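Local structure of inactive Zymogen C11 Protease (Parabacteroides distasonis, 6MZO) at residues D161-A173 with N326-E338. The protein is a clostripain-like C11 protease, probably a cysteine peptidase of clan CD, captured here as an inactive zymogen. Numbering follows the deposited sequence.
Sequences DACYMSCAEVAYA and NKYSGLSIYVPQE
Cys-167 and Ser-332 form a single beta bridge, held by two hydrogen bonds, Ser-332 N to Ser-166 O at 2.9 Å and Ala-168 N to Ser-332 O at 3.1 Å. It ties the N-terminal end of helix 168-173, beyond strand 155-162 of the mixed sheet of this clan CD fold, to strand 332-334, itself paired with 275-277. Cys-167 is the helix N-cap: SG sits between its backbone N and carbonyl carbon (chi1 59°), from where it accepts Val-170 N at 3.4 Å. Glu-169 bends at chi2 (86°) so that OE2 takes Tyr-334 N on its syn side, 2.9 Å away and a little out of the carboxylate plane. The same oxygen bonds Tyr-347 OH, while OE1 is buried without a partner. With an alanine here, Tyr-334 N and Tyr-347 OH would probably both lose their acceptor, and one side of Ile-333 CD1 its cover. The Glu-169 and Ile-333 side chains cross at about a right angle, with Ile-333 CD1 3.3 Å from Glu-169 OE2; the Ile-333 side chain also touches Trp-352 of helix 351-357. Leu-331 CD2 packs 3.6 Å from Cys-167 N, and its side chain also touches Met-230. Ile-333 CD1 presses on Ala-168 CB at 3.5 Å, closer than carbons usually pack.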
# COMPACT_ATOMS: atom_id res chain seq x y z
N ASP A 161 4.64 0.26 0.46
CA ASP A 161 5.59 -0.76 0.05
C ASP A 161 5.37 -1.92 1.00
O ASP A 161 6.05 -2.09 2.01
CB ASP A 161 7.05 -0.17 0.07
CG ASP A 161 8.04 -1.13 -0.60
OD1 ASP A 161 7.77 -2.36 -0.71
OD2 ASP A 161 9.15 -0.71 -0.90
N ALA A 162 4.34 -2.73 0.64
CA ALA A 162 3.74 -3.67 1.59
C ALA A 162 2.89 -4.63 0.76
O ALA A 162 2.63 -4.36 -0.41
CB ALA A 162 2.85 -2.94 2.63
N CYS A 163 2.54 -5.74 1.36
CA CYS A 163 1.64 -6.64 0.65
C CYS A 163 0.18 -6.27 0.75
O CYS A 163 -0.34 -5.88 1.82
CB CYS A 163 1.82 -8.09 1.15
SG CYS A 163 3.53 -8.67 1.05
N TYR A 164 -0.51 -6.52 -0.37
CA TYR A 164 -1.96 -6.55 -0.48
C TYR A 164 -2.66 -5.22 -0.23
O TYR A 164 -3.86 -5.21 0.03
CB TYR A 164 -2.54 -7.61 0.45
CG TYR A 164 -1.99 -8.99 0.21
CD1 TYR A 164 -2.08 -9.60 -1.06
CD2 TYR A 164 -1.35 -9.68 1.22
CE1 TYR A 164 -1.60 -10.86 -1.24
CE2 TYR A 164 -0.87 -10.98 1.05
CZ TYR A 164 -0.98 -11.58 -0.21
OH TYR A 164 -0.51 -12.84 -0.42
N MET A 165 -1.95 -4.11 -0.36
CA MET A 165 -2.59 -2.88 0.06
C MET A 165 -3.44 -2.27 -0.98
O MET A 165 -4.26 -1.40 -0.70
CB MET A 165 -1.53 -1.82 0.55
CG MET A 165 -0.80 -2.30 1.80
SD MET A 165 -1.82 -2.63 3.26
CE MET A 165 -2.11 -0.91 3.81
N SER A 166 -3.25 -2.64 -2.25
CA SER A 166 -4.18 -2.16 -3.29
C SER A 166 -5.42 -3.00 -3.26
O SER A 166 -5.55 -3.99 -4.02
CB SER A 166 -3.56 -2.28 -4.72
OG SER A 166 -2.57 -1.27 -4.86
N CYS A 167 -6.35 -2.63 -2.41
CA CYS A 167 -7.67 -3.23 -2.36
C CYS A 167 -8.66 -2.14 -2.09
O CYS A 167 -8.28 -1.06 -1.65
CB CYS A 167 -7.77 -4.27 -1.28
SG CYS A 167 -7.43 -3.58 0.39
N ALA A 168 -9.90 -2.39 -2.42
CA ALA A 168 -10.90 -1.37 -2.30
C ALA A 168 -10.96 -0.88 -0.90
O ALA A 168 -11.18 0.33 -0.64
CB ALA A 168 -12.25 -1.88 -2.71
N GLU A 169 -10.86 -1.81 0.05
CA GLU A 169 -11.05 -1.43 1.43
C GLU A 169 -10.03 -0.41 1.93
O GLU A 169 -10.39 0.52 2.69
CB GLU A 169 -10.98 -2.65 2.34
CG GLU A 169 -12.08 -3.74 2.09
CD GLU A 169 -11.68 -4.75 0.99
OE1 GLU A 169 -10.75 -4.51 0.23
OE2 GLU A 169 -12.39 -5.77 0.94
N VAL A 170 -8.79 -0.63 1.53
CA VAL A 170 -7.71 0.33 1.87
C VAL A 170 -7.83 1.61 1.08
O VAL A 170 -7.68 2.76 1.62
CB VAL A 170 -6.30 -0.35 1.64
CG1 VAL A 170 -5.16 0.71 1.60
CG2 VAL A 170 -6.09 -1.46 2.65
N ALA A 171 -8.03 1.50 -0.24
CA ALA A 171 -8.13 2.76 -1.00
C ALA A 171 -9.30 3.61 -0.43
O ALA A 171 -9.22 4.90 -0.36
CB ALA A 171 -8.36 2.45 -2.48
N TYR A 172 -10.38 2.95 -0.00
CA TYR A 172 -11.51 3.70 0.51
C TYR A 172 -11.15 4.32 1.87
O TYR A 172 -11.46 5.52 2.14
CB TYR A 172 -12.73 2.79 0.67
CG TYR A 172 -14.00 3.53 0.99
CD1 TYR A 172 -14.59 4.36 0.05
CD2 TYR A 172 -14.68 3.29 2.17
CE1 TYR A 172 -15.83 4.97 0.32
CE2 TYR A 172 -15.94 3.95 2.50
CZ TYR A 172 -16.48 4.75 1.50
OH TYR A 172 -17.65 5.33 1.82
N ALA A 173 -10.51 3.53 2.71
CA ALA A 173 -10.21 4.02 4.10
C ALA A 173 -9.29 5.24 4.08
O ALA A 173 -9.42 6.10 5.00
CB ALA A 173 -9.55 2.92 4.94
N ASN A 326 -4.56 -14.25 -14.40
CA ASN A 326 -5.38 -14.38 -15.60
C ASN A 326 -6.40 -13.25 -15.72
O ASN A 326 -6.81 -12.93 -16.83
CB ASN A 326 -6.11 -15.73 -15.64
CG ASN A 326 -5.16 -16.93 -15.67
OD1 ASN A 326 -5.37 -17.92 -14.95
ND2 ASN A 326 -4.10 -16.85 -16.47
N LYS A 327 -6.80 -12.63 -14.60
CA LYS A 327 -7.74 -11.49 -14.56
C LYS A 327 -7.11 -10.47 -13.67
O LYS A 327 -6.65 -10.83 -12.59
CB LYS A 327 -9.12 -11.85 -14.01
CG LYS A 327 -9.85 -12.85 -15.02
CD LYS A 327 -11.17 -13.25 -14.46
CE LYS A 327 -11.87 -14.21 -15.46
NZ LYS A 327 -13.14 -14.73 -14.85
N TYR A 328 -7.07 -9.20 -14.09
CA TYR A 328 -6.33 -8.24 -13.24
C TYR A 328 -7.02 -6.91 -13.28
O TYR A 328 -6.91 -6.18 -14.32
CB TYR A 328 -4.88 -8.13 -13.75
CG TYR A 328 -4.08 -7.18 -12.90
CD1 TYR A 328 -3.82 -7.51 -11.61
CD2 TYR A 328 -3.59 -5.95 -13.41
CE1 TYR A 328 -3.12 -6.65 -10.75
CE2 TYR A 328 -2.87 -5.07 -12.56
CZ TYR A 328 -2.65 -5.44 -11.25
OH TYR A 328 -2.00 -4.61 -10.38
N SER A 329 -7.73 -6.54 -12.18
CA SER A 329 -8.42 -5.23 -12.16
C SER A 329 -7.61 -4.12 -11.44
O SER A 329 -7.93 -2.93 -11.51
CB SER A 329 -9.82 -5.41 -11.51
OG SER A 329 -9.66 -5.67 -10.11
N GLY A 330 -6.50 -4.53 -10.81
CA GLY A 330 -5.63 -3.60 -10.07
C GLY A 330 -6.09 -3.45 -8.62
O GLY A 330 -5.42 -2.81 -7.85
N LEU A 331 -7.23 -4.08 -8.24
CA LEU A 331 -7.66 -4.02 -6.83
C LEU A 331 -8.04 -5.44 -6.38
O LEU A 331 -8.67 -6.16 -7.10
CB LEU A 331 -8.89 -3.12 -6.60
CG LEU A 331 -8.54 -1.60 -6.67
CD1 LEU A 331 -9.87 -0.83 -6.58
CD2 LEU A 331 -7.68 -1.26 -5.52
N SER A 332 -7.60 -5.77 -5.16
CA SER A 332 -8.09 -6.97 -4.49
C SER A 332 -9.33 -6.58 -3.67
O SER A 332 -9.58 -5.36 -3.41
CB SER A 332 -7.00 -7.53 -3.55
OG SER A 332 -5.90 -7.97 -4.35
N ILE A 333 -10.04 -7.61 -3.18
CA ILE A 333 -11.23 -7.42 -2.40
C ILE A 333 -11.35 -8.61 -1.44
O ILE A 333 -10.98 -9.77 -1.81
CB ILE A 333 -12.48 -7.27 -3.25
CG1 ILE A 333 -13.62 -6.66 -2.48
CG2 ILE A 333 -12.94 -8.66 -3.87
CD1 ILE A 333 -13.40 -5.10 -2.15
N TYR A 334 -11.85 -8.36 -0.23
CA TYR A 334 -12.26 -9.50 0.64
C TYR A 334 -13.49 -10.18 0.06
O TYR A 334 -14.45 -9.50 -0.33
CB TYR A 334 -12.57 -9.03 2.10
CG TYR A 334 -12.98 -10.19 3.01
CD1 TYR A 334 -12.09 -11.25 3.23
CD2 TYR A 334 -14.25 -10.22 3.64
CE1 TYR A 334 -12.47 -12.35 4.01
CE2 TYR A 334 -14.60 -11.31 4.47
CZ TYR A 334 -13.70 -12.35 4.63
OH TYR A 334 -14.03 -13.41 5.44
N VAL A 335 -13.52 -11.53 0.10
CA VAL A 335 -14.71 -12.25 -0.35
C VAL A 335 -15.27 -12.99 0.89
O VAL A 335 -14.67 -13.97 1.33
CB VAL A 335 -14.37 -13.25 -1.46
CG1 VAL A 335 -15.59 -14.15 -1.76
CG2 VAL A 335 -13.90 -12.45 -2.73
N PRO A 336 -16.44 -12.57 1.40
CA PRO A 336 -17.00 -13.28 2.54
C PRO A 336 -17.29 -14.77 2.20
O PRO A 336 -17.75 -15.13 1.09
CB PRO A 336 -18.32 -12.56 2.82
CG PRO A 336 -17.93 -11.07 2.46
CD PRO A 336 -17.11 -11.25 1.17
N GLN A 337 -16.99 -15.60 3.16
CA GLN A 337 -17.08 -17.05 2.98
C GLN A 337 -17.64 -17.71 4.22
O GLN A 337 -17.33 -17.33 5.37
CB GLN A 337 -15.69 -17.63 2.67
CG GLN A 337 -15.13 -17.15 1.32
CD GLN A 337 -13.64 -17.38 1.19
OE1 GLN A 337 -13.16 -18.54 1.13
NE2 GLN A 337 -12.88 -16.27 1.17
N GLU A 338 -18.47 -18.71 4.00
CA GLU A 338 -19.14 -19.40 5.10
C GLU A 338 -18.11 -20.02 6.06
O GLU A 338 -18.30 -20.06 7.29
CB GLU A 338 -20.06 -20.47 4.54
CG GLU A 338 -20.98 -21.09 5.61
CD GLU A 338 -21.92 -22.14 5.05
OE1 GLU A 338 -22.01 -22.30 3.81
OE2 GLU A 338 -22.55 -22.84 5.85